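Local coordinates for glycosyl hydrolases family 2, sugar binding domain protein (Bacteroides uniformis str. 3978 T3 ii, PDB 6D1P), which probably hydrolyses O-glycosidic bonds as a gut bacterial beta-glucuronidase of glycosyl hydrolase family 2, at residues 36-40 / 71-77; 79-83 / 772-776; 84-88 / 180-186; 110-116 / 189-195. All coordinates share one frame. Residue numbers count along the deposited sequence, not the author numbering.

Contact 1 of 4, residues 36-40 / 71-77; sequences EFIRQ and HCFNAED. With K (potassium ion), chain J.
R39 makes its direct polar contacts with the loop 71-77 through NH1, which donates to F73 O at 3.2 Å and forms a salt bridge with D77 OD2 at 3.0 Å, weak as a hydrogen bond (130°). Water 1 closes the bridge, accepting from R39 NH2 (3.1 Å) and donating to D77 OD2 (2.8 Å); D77 OD2 also accepts from Y86 N. R39, centre of an inverse gamma turn, has chi1 t, chi2 t, chi3 p. A type I turn, C72 to A75, shapes the loop, and N74 ND2 donates to D77 OD1 (3.0 Å). This joins strand 35-38 of the sugar-binding domain to a loop whose D77 O binds potassium (2.8 Å). Farther out, in an aromatic cluster, H71 directs its edge at the F37 face (centroids 4.3 Å, planes 52°) and F37 CE1 meets F73 CE1 at 3.4 Å; CA pairs F37-H71 and R39-F73 span 9.2 and 7.2 Å. F37 also packs against strand 65-67, and H71 ND1 is hydrogen-bonded to Y92 OH of strand 89-96.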
loop_
_atom_site.group_PDB
_atom_site.type_symbol
_atom_site.label_atom_id
_atom_site.label_comp_id
_atom_site.label_asym_id
_atom_site.label_seq_id
_atom_site.Cartn_x
_atom_site.Cartn_y
_atom_site.Cartn_z
ATOM N N GLU A 36 -12.309 11.269 -8.415
ATOM C CA GLU A 36 -12.098 9.977 -7.800
ATOM C C GLU A 36 -10.622 9.614 -7.900
ATOM O O GLU A 36 -9.945 9.952 -8.877
ATOM C CB GLU A 36 -12.955 8.908 -8.463
ATOM C CG GLU A 36 -14.417 8.983 -8.074
ATOM C CD GLU A 36 -15.244 7.838 -8.669
ATOM O OE1 GLU A 36 -15.040 7.499 -9.852
ATOM O OE2 GLU A 36 -16.087 7.268 -7.938
ATOM N N PHE A 37 -10.133 8.916 -6.880
ATOM C CA PHE A 37 -8.725 8.563 -6.819
ATOM C C PHE A 37 -8.569 7.131 -6.311
ATOM O O PHE A 37 -9.330 6.694 -5.448
ATOM C CB PHE A 37 -7.964 9.548 -5.919
ATOM C CG PHE A 37 -6.672 9.015 -5.434
ATOM C CD1 PHE A 37 -5.565 8.984 -6.278
ATOM C CD2 PHE A 37 -6.565 8.494 -4.154
ATOM C CE1 PHE A 37 -4.365 8.440 -5.851
ATOM C CE2 PHE A 37 -5.366 7.964 -3.714
ATOM C CZ PHE A 37 -4.261 7.943 -4.563
ATOM N N ILE A 38 -7.586 6.399 -6.846
ATOM C CA ILE A 38 -7.237 5.079 -6.322
ATOM C C ILE A 38 -5.722 4.953 -6.322
ATOM O O ILE A 38 -5.062 5.364 -7.278
ATOM C CB ILE A 38 -7.903 3.927 -7.124
ATOM C CG1 ILE A 38 -7.700 2.598 -6.419
ATOM C CG2 ILE A 38 -7.347 3.795 -8.532
ATOM C CD1 ILE A 38 -8.471 1.465 -7.071
ATOM N N ARG A 39 -5.167 4.377 -5.262
ATOM C CA ARG A 39 -3.712 4.335 -5.100
ATOM C C ARG A 39 -3.108 3.023 -5.626
ATOM O O ARG A 39 -2.502 2.227 -4.908
ATOM C CB ARG A 39 -3.340 4.574 -3.644
ATOM C CG ARG A 39 -1.867 4.863 -3.499
ATOM C CD ARG A 39 -1.535 5.349 -2.135
ATOM N NE ARG A 39 -1.291 4.245 -1.207
ATOM C CZ ARG A 39 -0.783 4.433 0.011
ATOM N NH1 ARG A 39 -0.460 5.680 0.419
ATOM N NH2 ARG A 39 -0.575 3.393 0.810
ATOM N N GLN A 40 -3.252 2.833 -6.932
ATOM C CA GLN A 40 -2.699 1.680 -7.629
ATOM C C GLN A 40 -2.868 1.917 -9.117
ATOM O O GLN A 40 -3.582 2.827 -9.544
ATOM C CB GLN A 40 -3.367 0.371 -7.220
ATOM C CG GLN A 40 -4.851 0.288 -7.566
ATOM C CD GLN A 40 -5.422 -1.082 -7.230
ATOM O OE1 GLN A 40 -5.808 -1.345 -6.091
ATOM N NE2 GLN A 40 -5.443 -1.965 -8.207
ATOM N N HIS A 71 -4.380 17.038 -3.789
ATOM C CA HIS A 71 -4.380 15.743 -3.135
ATOM C C HIS A 71 -3.000 15.110 -3.245
ATOM O O HIS A 71 -2.294 15.277 -4.248
ATOM C CB HIS A 71 -5.432 14.837 -3.756
ATOM C CG HIS A 71 -5.351 13.428 -3.278
ATOM N ND1 HIS A 71 -4.648 12.455 -3.958
ATOM C CD2 HIS A 71 -5.856 12.835 -2.172
ATOM C CE1 HIS A 71 -4.742 11.316 -3.296
ATOM N NE2 HIS A 71 -5.467 11.521 -2.209
ATOM N N CYS A 72 -2.629 14.355 -2.214
ATOM C CA CYS A 72 -1.293 13.786 -2.160
ATOM C C CYS A 72 -1.353 12.329 -1.717
ATOM O O CYS A 72 -2.046 12.006 -0.748
ATOM C CB CYS A 72 -0.414 14.611 -1.209
ATOM S SG CYS A 72 1.230 13.952 -0.971
ATOM N N PHE A 73 -0.606 11.460 -2.424
ATOM C CA PHE A 73 -0.535 10.041 -2.066
ATOM C C PHE A 73 -0.137 9.842 -0.609
ATOM O O PHE A 73 -0.467 8.818 -0.008
ATOM C CB PHE A 73 0.504 9.290 -2.919
ATOM C CG PHE A 73 0.182 9.193 -4.392
ATOM C CD1 PHE A 73 -0.934 9.808 -4.940
ATOM C CD2 PHE A 73 1.025 8.477 -5.228
ATOM C CE1 PHE A 73 -1.205 9.708 -6.289
ATOM C CE2 PHE A 73 0.770 8.366 -6.576
ATOM C CZ PHE A 73 -0.343 8.987 -7.118
ATOM N N ASN A 74 0.609 10.782 -0.035
ATOM C CA ASN A 74 1.325 10.513 1.201
ATOM C C ASN A 74 0.868 11.439 2.323
ATOM O O ASN A 74 1.617 11.690 3.277
ATOM C CB ASN A 74 2.831 10.621 0.961
ATOM C CG ASN A 74 3.269 9.915 -0.313
ATOM O OD1 ASN A 74 3.544 10.565 -1.318
ATOM N ND2 ASN A 74 3.335 8.572 -0.279
ATOM N N ALA A 75 -0.376 11.936 2.204
ATOM C CA ALA A 75 -0.972 12.804 3.211
ATOM C C ALA A 75 -0.799 12.247 4.619
ATOM O O ALA A 75 -0.609 13.006 5.574
ATOM C CB ALA A 75 -2.459 13.013 2.896
ATOM N N GLU A 76 -0.855 10.938 4.771
ATOM C CA GLU A 76 -0.642 10.363 6.090
ATOM C C GLU A 76 0.569 9.451 6.178
ATOM O O GLU A 76 1.241 9.438 7.218
ATOM C CB GLU A 76 -1.890 9.579 6.546
ATOM C CG GLU A 76 -2.883 10.420 7.333
ATOM C CD GLU A 76 -3.867 9.573 8.155
ATOM O OE1 GLU A 76 -4.725 10.181 8.861
ATOM O OE2 GLU A 76 -3.776 8.314 8.097
ATOM N N ASP A 77 0.859 8.657 5.139
ATOM C CA ASP A 77 1.859 7.621 5.332
ATOM C C ASP A 77 3.289 8.161 5.302
ATOM O O ASP A 77 4.214 7.416 5.661
ATOM C CB ASP A 77 1.656 6.459 4.319
ATOM C CG ASP A 77 2.122 6.774 2.881
ATOM O OD1 ASP A 77 2.507 7.909 2.547
ATOM O OD2 ASP A 77 2.095 5.846 2.046
HETATM K K K J . 6.610 6.616 6.926
HETATM O O HOH W 1 1.761 3.158 2.846
HETATM O O HOH W 2 8.471 6.488 4.765
#

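Contact 2 of 4, residues 79-83 / 772-776; sequences VDPDV and SRRIQ. With K (potassium ion), chain J.
Two consecutive arginines converge on one carboxylate, bringing R773 NH2 within 2.9 Å of R774 NH2 although both are donors; the D82 carboxylate beside them takes a bond from each and offsets their charge. R773 NH2 donates to D82 OD1 (2.9 Å) and R774 NH2 to D82 OD2 (3.0 Å), with a weak third bond from R774 NH1 to D82 OD2 (3.4 Å). Chi1 and chi2 are t in both, and chi3 is p (89°) in R773 and m (-57°) in R774. E753 is a second acidic partner, forming a salt bridge with R774 NE. D82 (chi1 m) sits in a type I turn from D80 to V83, reinforced by an Asx turn in which D82 N donates to D80 OD1 at 2.9 Å. D80 O and V83 O bind potassium at 2.8 Å, so the salt-bridge network joins a metal-binding loop of the sugar-binding domain to edge strand 774-776 of a C-terminal antiparallel sheet. P81 lies closest in register, its CA 7.0 Å from that of R774, and its CB packs 3.7 Å from R774 NH1.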
loop_
_atom_site.group_PDB
_atom_site.type_symbol
_atom_site.label_atom_id
_atom_site.label_comp_id
_atom_site.label_asym_id
_atom_site.label_seq_id
_atom_site.Cartn_x
_atom_site.Cartn_y
_atom_site.Cartn_z
ATOM N N VAL A 79 4.540 10.121 7.440
ATOM C CA VAL A 79 4.975 10.120 8.830
ATOM C C VAL A 79 4.391 8.966 9.627
ATOM O O VAL A 79 4.648 8.876 10.834
ATOM C CB VAL A 79 4.665 11.462 9.525
ATOM C CG1 VAL A 79 5.433 12.637 8.849
ATOM C CG2 VAL A 79 3.164 11.727 9.557
ATOM N N ASP A 80 3.627 8.079 9.005
ATOM C CA ASP A 80 3.224 6.851 9.678
ATOM C C ASP A 80 4.472 6.104 10.126
ATOM O O ASP A 80 5.283 5.721 9.277
ATOM C CB ASP A 80 2.407 5.981 8.740
ATOM C CG ASP A 80 1.831 4.737 9.424
ATOM O OD1 ASP A 80 2.530 4.042 10.215
ATOM O OD2 ASP A 80 0.650 4.467 9.147
ATOM N N PRO A 81 4.665 5.864 11.425
ATOM C CA PRO A 81 5.942 5.289 11.883
ATOM C C PRO A 81 6.173 3.849 11.454
ATOM O O PRO A 81 7.298 3.357 11.612
ATOM C CB PRO A 81 5.837 5.394 13.409
ATOM C CG PRO A 81 4.359 5.275 13.653
ATOM C CD PRO A 81 3.699 6.011 12.525
ATOM N N ASP A 82 5.168 3.151 10.925
ATOM C CA ASP A 82 5.307 1.720 10.697
ATOM C C ASP A 82 5.366 1.317 9.229
ATOM O O ASP A 82 5.465 0.120 8.948
ATOM C CB ASP A 82 4.166 0.956 11.409
ATOM C CG ASP A 82 4.207 1.128 12.934
ATOM O OD1 ASP A 82 3.205 1.581 13.535
ATOM O OD2 ASP A 82 5.264 0.837 13.535
ATOM N N VAL A 83 5.330 2.252 8.283
ATOM C CA VAL A 83 5.321 1.878 6.876
ATOM C C VAL A 83 6.306 2.738 6.099
ATOM O O VAL A 83 6.625 3.865 6.487
ATOM C CB VAL A 83 3.915 2.003 6.260
ATOM C CG1 VAL A 83 2.947 1.037 6.923
ATOM C CG2 VAL A 83 3.428 3.403 6.432
ATOM N N SER A 772 0.989 12.267 16.960
ATOM C CA SER A 772 1.860 11.144 16.636
ATOM C C SER A 772 1.495 9.947 17.496
ATOM O O SER A 772 1.380 10.070 18.722
ATOM C CB SER A 772 3.337 11.505 16.833
ATOM O OG SER A 772 3.680 12.595 16.001
ATOM N N ARG A 773 1.331 8.796 16.837
ATOM C CA ARG A 773 1.039 7.531 17.506
ATOM C C ARG A 773 2.226 7.025 18.319
ATOM O O ARG A 773 2.038 6.356 19.349
ATOM C CB ARG A 773 0.655 6.485 16.453
ATOM C CG ARG A 773 0.165 5.179 17.047
ATOM C CD ARG A 773 -0.036 4.091 16.008
ATOM N NE ARG A 773 1.179 3.306 15.789
ATOM C CZ ARG A 773 1.654 2.413 16.656
ATOM N NH1 ARG A 773 1.024 2.193 17.815
ATOM N NH2 ARG A 773 2.765 1.746 16.368
ATOM N N ARG A 774 3.449 7.282 17.841
ATOM C CA ARG A 774 4.672 6.945 18.560
ATOM C C ARG A 774 5.601 8.153 18.583
ATOM O O ARG A 774 5.879 8.752 17.540
ATOM C CB ARG A 774 5.384 5.751 17.927
ATOM C CG ARG A 774 6.673 5.400 18.619
ATOM C CD ARG A 774 7.409 4.375 17.806
ATOM N NE ARG A 774 6.548 3.225 17.616
ATOM C CZ ARG A 774 6.508 2.476 16.517
ATOM N NH1 ARG A 774 7.295 2.738 15.476
ATOM N NH2 ARG A 774 5.675 1.452 16.471
ATOM N N ILE A 775 6.101 8.490 19.765
ATOM C CA ILE A 775 6.885 9.702 19.934
ATOM C C ILE A 775 7.702 9.560 21.208
ATOM O O ILE A 775 7.210 9.064 22.228
ATOM C CB ILE A 775 5.957 10.948 19.958
ATOM C CG1 ILE A 775 6.731 12.246 20.096
ATOM C CG2 ILE A 775 4.990 10.863 21.093
ATOM C CD1 ILE A 775 5.840 13.479 19.938
ATOM N N GLN A 776 8.954 10.006 21.148
ATOM C CA GLN A 776 9.770 10.072 22.354
ATOM C C GLN A 776 9.171 11.046 23.359
ATOM O O GLN A 776 8.640 12.096 22.988
ATOM C CB GLN A 776 11.184 10.512 22.018
ATOM C CG GLN A 776 11.995 9.451 21.316
ATOM C CD GLN A 776 13.377 9.973 20.977
ATOM O OE1 GLN A 776 13.823 10.982 21.535
ATOM N NE2 GLN A 776 14.047 9.313 20.041
HETATM K K K J . 6.610 6.616 6.926
HETATM O O HOH W 2 8.471 6.488 4.765
#

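Contact 3 of 4, residues 84-88 / 180-186; sequences NYYQG and DMSDFNL
Y85 and Q87 extend from one loop as two side-chain arms toward the loop 180-186, while Y86 between them is out of reach. Neither segment has regular secondary structure; CA atoms pair Y85-N185 and Q87-L186, both at 8.2 Å. Y85 takes chi1 83° (p) with chi2 108°, which brings its OH to the backbone of the facing loop, where L186 N donates to Y85 OH at 3.1 Å (152°). Over the ring face lies N185 (chi1 m), whose CB is 4.2 Å from the ring centroid and 28° off the normal, a CH-pi contact. Q87 (chi1 m, chi2 t, chi3 -70°) sends NE2 to D180 OD1 at 2.9 Å (138°); D180 has chi1 -82°. Water 3 lies 2.8 Å from Y85 OH and donates to D180 OD1 at 2.5 Å, whereas water 4 accepts from Q87 NE2 (3.0 Å) and donates to L186 O (2.6 Å). L186, chi1 m and chi2 p, places CB 3.8 Å from Y85 OH. Q87 OE1 accepts from R172 NH1 and from Q40 NE2 of the second subunit. This is buried, water-bridged loop-loop packing within the family 2 sugar-binding domain, at the dimer interface.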
loop_
_atom_site.group_PDB
_atom_site.type_symbol
_atom_site.label_atom_id
_atom_site.label_comp_id
_atom_site.label_asym_id
_atom_site.label_seq_id
_atom_site.Cartn_x
_atom_site.Cartn_y
_atom_site.Cartn_z
ATOM N N ASN A 84 6.801 2.193 4.991
ATOM C CA ASN A 84 7.479 3.035 4.025
ATOM C C ASN A 84 6.443 3.853 3.273
ATOM O O ASN A 84 5.433 3.311 2.820
ATOM C CB ASN A 84 8.277 2.194 3.039
ATOM C CG ASN A 84 9.276 1.289 3.714
ATOM O OD1 ASN A 84 10.006 1.698 4.632
ATOM N ND2 ASN A 84 9.327 0.035 3.247
ATOM N N TYR A 85 6.707 5.144 3.096
ATOM C CA TYR A 85 5.749 5.972 2.382
ATOM C C TYR A 85 5.582 5.441 0.966
ATOM O O TYR A 85 6.520 4.903 0.373
ATOM C CB TYR A 85 6.177 7.452 2.396
ATOM C CG TYR A 85 7.195 7.916 1.360
ATOM C CD1 TYR A 85 6.803 8.716 0.297
ATOM C CD2 TYR A 85 8.544 7.605 1.478
ATOM C CE1 TYR A 85 7.707 9.182 -0.629
ATOM C CE2 TYR A 85 9.473 8.060 0.548
ATOM C CZ TYR A 85 9.042 8.862 -0.502
ATOM O OH TYR A 85 9.927 9.339 -1.441
ATOM N N TYR A 86 4.362 5.552 0.448
ATOM C CA TYR A 86 3.995 4.877 -0.790
ATOM C C TYR A 86 4.724 5.497 -1.986
ATOM O O TYR A 86 4.726 6.721 -2.157
ATOM C CB TYR A 86 2.479 4.937 -0.983
ATOM C CG TYR A 86 2.040 4.378 -2.305
ATOM C CD1 TYR A 86 1.898 2.997 -2.490
ATOM C CD2 TYR A 86 1.797 5.212 -3.382
ATOM C CE1 TYR A 86 1.502 2.471 -3.707
ATOM C CE2 TYR A 86 1.414 4.701 -4.606
ATOM C CZ TYR A 86 1.254 3.323 -4.759
ATOM O OH TYR A 86 0.878 2.818 -5.976
ATOM N N GLN A 87 5.356 4.655 -2.809
ATOM C CA GLN A 87 6.090 5.117 -3.993
ATOM C C GLN A 87 5.659 4.257 -5.173
ATOM O O GLN A 87 6.151 3.135 -5.354
ATOM C CB GLN A 87 7.607 5.061 -3.786
ATOM C CG GLN A 87 8.108 6.017 -2.756
ATOM C CD GLN A 87 9.615 5.947 -2.572
ATOM O OE1 GLN A 87 10.156 4.965 -2.043
ATOM N NE2 GLN A 87 10.293 6.971 -3.019
ATOM N N GLY A 88 4.751 4.792 -5.981
ATOM C CA GLY A 88 4.126 4.017 -7.020
ATOM C C GLY A 88 3.053 4.784 -7.765
ATOM O O GLY A 88 2.928 6.003 -7.655
ATOM N N ASP A 180 16.418 9.666 -4.502
ATOM C CA ASP A 180 15.784 9.172 -3.287
ATOM C C ASP A 180 16.727 9.173 -2.088
ATOM O O ASP A 180 16.305 8.832 -0.981
ATOM C CB ASP A 180 15.224 7.765 -3.509
ATOM C CG ASP A 180 13.856 7.782 -4.191
ATOM O OD1 ASP A 180 12.861 8.192 -3.545
ATOM O OD2 ASP A 180 13.785 7.403 -5.376
ATOM N N MET A 181 17.995 9.517 -2.267
ATOM C CA MET A 181 18.824 9.769 -1.100
ATOM C C MET A 181 18.513 11.112 -0.439
ATOM O O MET A 181 19.030 11.376 0.651
ATOM C CB MET A 181 20.293 9.680 -1.498
ATOM C CG MET A 181 20.650 8.344 -2.156
ATOM S SD MET A 181 22.402 8.166 -2.519
ATOM C CE MET A 181 23.052 8.010 -0.851
ATOM N N SER A 182 17.665 11.941 -1.056
ATOM C CA SER A 182 17.314 13.246 -0.512
ATOM C C SER A 182 16.616 13.117 0.833
ATOM O O SER A 182 15.902 12.143 1.099
ATOM C CB SER A 182 16.403 14.002 -1.478
ATOM O OG SER A 182 17.097 14.356 -2.663
ATOM N N ASP A 183 16.804 14.141 1.668
ATOM C CA ASP A 183 16.195 14.233 2.995
ATOM C C ASP A 183 14.791 14.860 2.957
ATOM O O ASP A 183 14.421 15.690 3.799
ATOM C CB ASP A 183 17.147 15.002 3.904
ATOM C CG ASP A 183 16.742 14.962 5.372
ATOM O OD1 ASP A 183 16.315 13.901 5.870
ATOM O OD2 ASP A 183 16.893 16.017 6.041
ATOM N N PHE A 184 13.984 14.479 1.970
ATOM C CA PHE A 184 12.574 14.853 1.903
ATOM C C PHE A 184 11.855 13.793 1.081
ATOM O O PHE A 184 12.490 12.976 0.404
ATOM C CB PHE A 184 12.391 16.267 1.317
ATOM C CG PHE A 184 12.907 16.425 -0.094
ATOM C CD1 PHE A 184 14.247 16.739 -0.336
ATOM C CD2 PHE A 184 12.054 16.304 -1.176
ATOM C CE1 PHE A 184 14.733 16.911 -1.641
ATOM C CE2 PHE A 184 12.527 16.466 -2.491
ATOM C CZ PHE A 184 13.878 16.774 -2.716
ATOM N N ASN A 185 10.520 13.778 1.169
ATOM C CA ASN A 185 9.745 12.809 0.388
ATOM C C ASN A 185 9.626 13.290 -1.048
ATOM O O ASN A 185 9.459 14.489 -1.291
ATOM C CB ASN A 185 8.340 12.597 0.953
ATOM C CG ASN A 185 8.343 12.070 2.380
ATOM O OD1 ASN A 185 7.999 12.797 3.324
ATOM N ND2 ASN A 185 8.694 10.798 2.542
ATOM N N LEU A 186 9.742 12.351 -1.997
ATOM C CA LEU A 186 9.349 12.566 -3.391
ATOM C C LEU A 186 7.861 12.255 -3.456
ATOM O O LEU A 186 7.445 11.126 -3.746
ATOM C CB LEU A 186 10.148 11.694 -4.354
ATOM C CG LEU A 186 11.543 12.134 -4.839
ATOM C CD1 LEU A 186 12.487 12.484 -3.692
ATOM C CD2 LEU A 186 12.181 11.053 -5.738
HETATM O O HOH W 3 12.659 8.960 -1.138
HETATM O O HOH W 4 8.727 9.005 -4.633
#

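Contact 4 of 4, residues 110-116 / 189-195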
loop_
_atom_site.group_PDB
_atom_site.type_symbol
_atom_site.label_atom_id
_atom_site.label_comp_id
_atom_site.label_asym_id
_atom_site.label_seq_id
_atom_site.Cartn_x
_atom_site.Cartn_y
_atom_site.Cartn_z
ATOM N N GLU A 110 -4.160 22.798 -17.062
ATOM C CA GLU A 110 -2.923 23.376 -16.575
ATOM C C GLU A 110 -2.575 22.724 -15.248
ATOM O O GLU A 110 -3.443 22.591 -14.375
ATOM C CB GLU A 110 -3.068 24.886 -16.390
ATOM C CG GLU A 110 -2.290 25.718 -17.362
ATOM C CD GLU A 110 -2.178 27.154 -16.897
ATOM O OE1 GLU A 110 -2.649 27.446 -15.773
ATOM O OE2 GLU A 110 -1.610 27.977 -17.636
ATOM N N PHE A 111 -1.309 22.342 -15.092
ATOM C CA PHE A 111 -0.823 21.678 -13.886
ATOM C C PHE A 111 0.204 22.582 -13.226
ATOM O O PHE A 111 1.291 22.790 -13.777
ATOM C CB PHE A 111 -0.215 20.316 -14.212
ATOM C CG PHE A 111 -1.183 19.360 -14.826
ATOM C CD1 PHE A 111 -1.378 19.345 -16.186
ATOM C CD2 PHE A 111 -1.898 18.476 -14.040
ATOM C CE1 PHE A 111 -2.272 18.469 -16.756
ATOM C CE2 PHE A 111 -2.797 17.595 -14.602
ATOM C CZ PHE A 111 -2.990 17.590 -15.957
ATOM N N GLU A 112 -0.133 23.121 -12.056
ATOM C CA GLU A 112 0.841 23.911 -11.322
ATOM C C GLU A 112 1.876 23.028 -10.647
ATOM O O GLU A 112 2.924 23.532 -10.225
ATOM C CB GLU A 112 0.142 24.809 -10.297
ATOM C CG GLU A 112 -0.868 25.740 -10.945
ATOM C CD GLU A 112 -1.486 26.744 -9.979
ATOM O OE1 GLU A 112 -1.142 26.732 -8.782
ATOM O OE2 GLU A 112 -2.327 27.548 -10.429
ATOM N N GLY A 113 1.607 21.727 -10.552
ATOM C CA GLY A 113 2.590 20.790 -10.052
ATOM C C GLY A 113 1.989 19.434 -9.762
ATOM O O GLY A 113 0.942 19.354 -9.118
ATOM N N ALA A 114 2.631 18.364 -10.222
ATOM C CA ALA A 114 2.170 17.015 -9.931
ATOM C C ALA A 114 3.376 16.091 -9.917
ATOM O O ALA A 114 4.267 16.224 -10.763
ATOM C CB ALA A 114 1.147 16.541 -10.969
ATOM N N GLY A 115 3.399 15.149 -8.976
ATOM C CA GLY A 115 4.536 14.263 -8.801
ATOM C C GLY A 115 4.222 12.802 -9.070
ATOM O O GLY A 115 3.095 12.341 -8.865
ATOM N N GLN A 116 5.222 12.074 -9.565
ATOM C CA GLN A 116 6.439 12.656 -10.125
ATOM C C GLN A 116 6.326 12.605 -11.650
ATOM O O GLN A 116 6.627 13.580 -12.336
ATOM C CB GLN A 116 7.685 11.918 -9.628
ATOM C CG GLN A 116 7.918 12.045 -8.123
ATOM C CD GLN A 116 8.486 13.380 -7.765
ATOM O OE1 GLN A 116 9.294 13.915 -8.512
ATOM N NE2 GLN A 116 8.068 13.942 -6.625
ATOM N N GLY A 189 1.141 12.553 -6.605
ATOM C CA GLY A 189 -0.239 12.952 -6.811
ATOM C C GLY A 189 -0.369 14.376 -7.334
ATOM O O GLY A 189 0.613 15.054 -7.644
ATOM N N LEU A 190 -1.627 14.821 -7.428
ATOM C CA LEU A 190 -1.974 16.155 -7.929
ATOM C C LEU A 190 -2.022 17.118 -6.745
ATOM O O LEU A 190 -3.067 17.612 -6.312
ATOM C CB LEU A 190 -3.293 16.109 -8.695
ATOM C CG LEU A 190 -3.264 15.162 -9.909
ATOM C CD1 LEU A 190 -4.663 14.833 -10.395
ATOM C CD2 LEU A 190 -2.414 15.745 -11.053
ATOM N N TYR A 191 -0.845 17.351 -6.195
ATOM C CA TYR A 191 -0.742 18.089 -4.953
ATOM C C TYR A 191 -0.677 19.586 -5.169
ATOM O O TYR A 191 -0.637 20.338 -4.191
ATOM C CB TYR A 191 0.460 17.599 -4.148
ATOM C CG TYR A 191 1.752 17.369 -4.924
ATOM C CD1 TYR A 191 2.455 18.434 -5.491
ATOM C CD2 TYR A 191 2.304 16.087 -5.031
ATOM C CE1 TYR A 191 3.651 18.228 -6.172
ATOM C CE2 TYR A 191 3.489 15.871 -5.692
ATOM C CZ TYR A 191 4.165 16.943 -6.271
ATOM O OH TYR A 191 5.354 16.732 -6.936
ATOM N N ARG A 192 -0.673 20.044 -6.415
ATOM C CA ARG A 192 -0.893 21.449 -6.717
ATOM C C ARG A 192 -2.077 21.547 -7.659
ATOM O O ARG A 192 -2.416 20.585 -8.355
ATOM C CB ARG A 192 0.322 22.136 -7.354
ATOM C CG ARG A 192 1.502 22.215 -6.464
ATOM C CD ARG A 192 2.582 23.031 -7.134
ATOM N NE ARG A 192 3.857 22.839 -6.465
ATOM C CZ ARG A 192 5.032 22.981 -7.055
ATOM N NH1 ARG A 192 5.081 23.325 -8.331
ATOM N NH2 ARG A 192 6.157 22.779 -6.377
ATOM N N TYR A 193 -2.671 22.739 -7.678
ATOM C CA TYR A 193 -3.912 22.967 -8.394
ATOM C C TYR A 193 -3.818 22.562 -9.856
ATOM O O TYR A 193 -2.797 22.770 -10.528
ATOM C CB TYR A 193 -4.300 24.440 -8.300
ATOM C CG TYR A 193 -4.690 24.849 -6.898
ATOM C CD1 TYR A 193 -5.766 24.238 -6.253
ATOM C CD2 TYR A 193 -3.989 25.848 -6.220
ATOM C CE1 TYR A 193 -6.124 24.601 -4.975
ATOM C CE2 TYR A 193 -4.348 26.224 -4.953
ATOM C CZ TYR A 193 -5.411 25.596 -4.326
ATOM O OH TYR A 193 -5.766 25.956 -3.040
ATOM N N VAL A 194 -4.908 21.981 -10.339
ATOM C CA VAL A 194 -5.144 21.769 -11.757
ATOM C C VAL A 194 -6.199 22.775 -12.194
ATOM O O VAL A 194 -7.199 22.978 -11.495
ATOM C CB VAL A 194 -5.588 20.320 -12.047
ATOM C CG1 VAL A 194 -5.748 20.107 -13.531
ATOM C CG2 VAL A 194 -4.569 19.350 -11.490
ATOM N N ASN A 195 -5.963 23.410 -13.343
ATOM C CA ASN A 195 -6.814 24.471 -13.863
ATOM C C ASN A 195 -7.346 24.101 -15.237
ATOM O O ASN A 195 -6.612 23.568 -16.073
ATOM C CB ASN A 195 -6.048 25.796 -13.959
ATOM C CG ASN A 195 -5.429 26.189 -12.652
ATOM O OD1 ASN A 195 -6.099 26.186 -11.610
ATOM N ND2 ASN A 195 -4.137 26.500 -12.676
HETATM O O HOH W 5 -4.935 27.931 -9.335
HETATM O O HOH W 6 -0.970 20.301 -10.865
#
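The apolar centre is F111, V194, L190 and A114. F111 CD2 lies 3.8 Å from V194 CG2, and L190 CD2 meets both F111 CE2 (4.0 Å) and A114 CB (3.6 Å). The Y191 ring turns one face to A114 CA, and its OH, hydrogen-bonded to G133 O, lies 3.2 Å from G115 CA; a side chain at G115 would collide with that hydroxyl, and one at G113 would strike R192 CD. The backbones pair antiparallel: E110 N to N195 O and N195 N to E110 O, both 2.8 Å, with F111-V194 the adjoining non-hydrogen-bonded pair. Beyond them E112 N donates to Y193 O (3.1 Å) and R192 N to G113 O (3.2 Å). The register slips by one before G115 and G189 pair reciprocally (G115 N to G189 O 3.1 Å, G189 N to G115 O 3.0 Å). At the polar edge, R192 NH1 donates to E112 O (2.9 Å) and N195 ND2 to E112 OE2 (3.1 Å); R192 NH2 salt-bridges E332. This pairing belongs to the antiparallel sheets of the family 2 sugar-binding domain: strands 106-111 and 194-199 are central in a four-stranded sheet, flanked by 137-140 and 28-30, while F111 and L190 pack on strand 162-169 of the six-stranded sheet.

Contacts 1, 2 and 3 share the connection between strands 65-67 and 89-96. Potassium joins the first two: D77 O of contact 1 and D80 O and V83 O of contact 2 bind the same ion, with A78 and water 2, although the contact centres lie 18 Å apart. Contact 3 meets contact 1 through D77 OD2 to Y86 N (2.8 Å) and N74 ND2 to Y86 O (3.0 Å), both probable hydrogen bonds. Contact 4 abuts contact 1, where H71 N lies 2.9 Å from L190 O, and touches contact 3 between Q116 NE2 and L186 C at 3.6 Å. Contacts 2 and 4 stay about 14 Å apart at their nearest atoms.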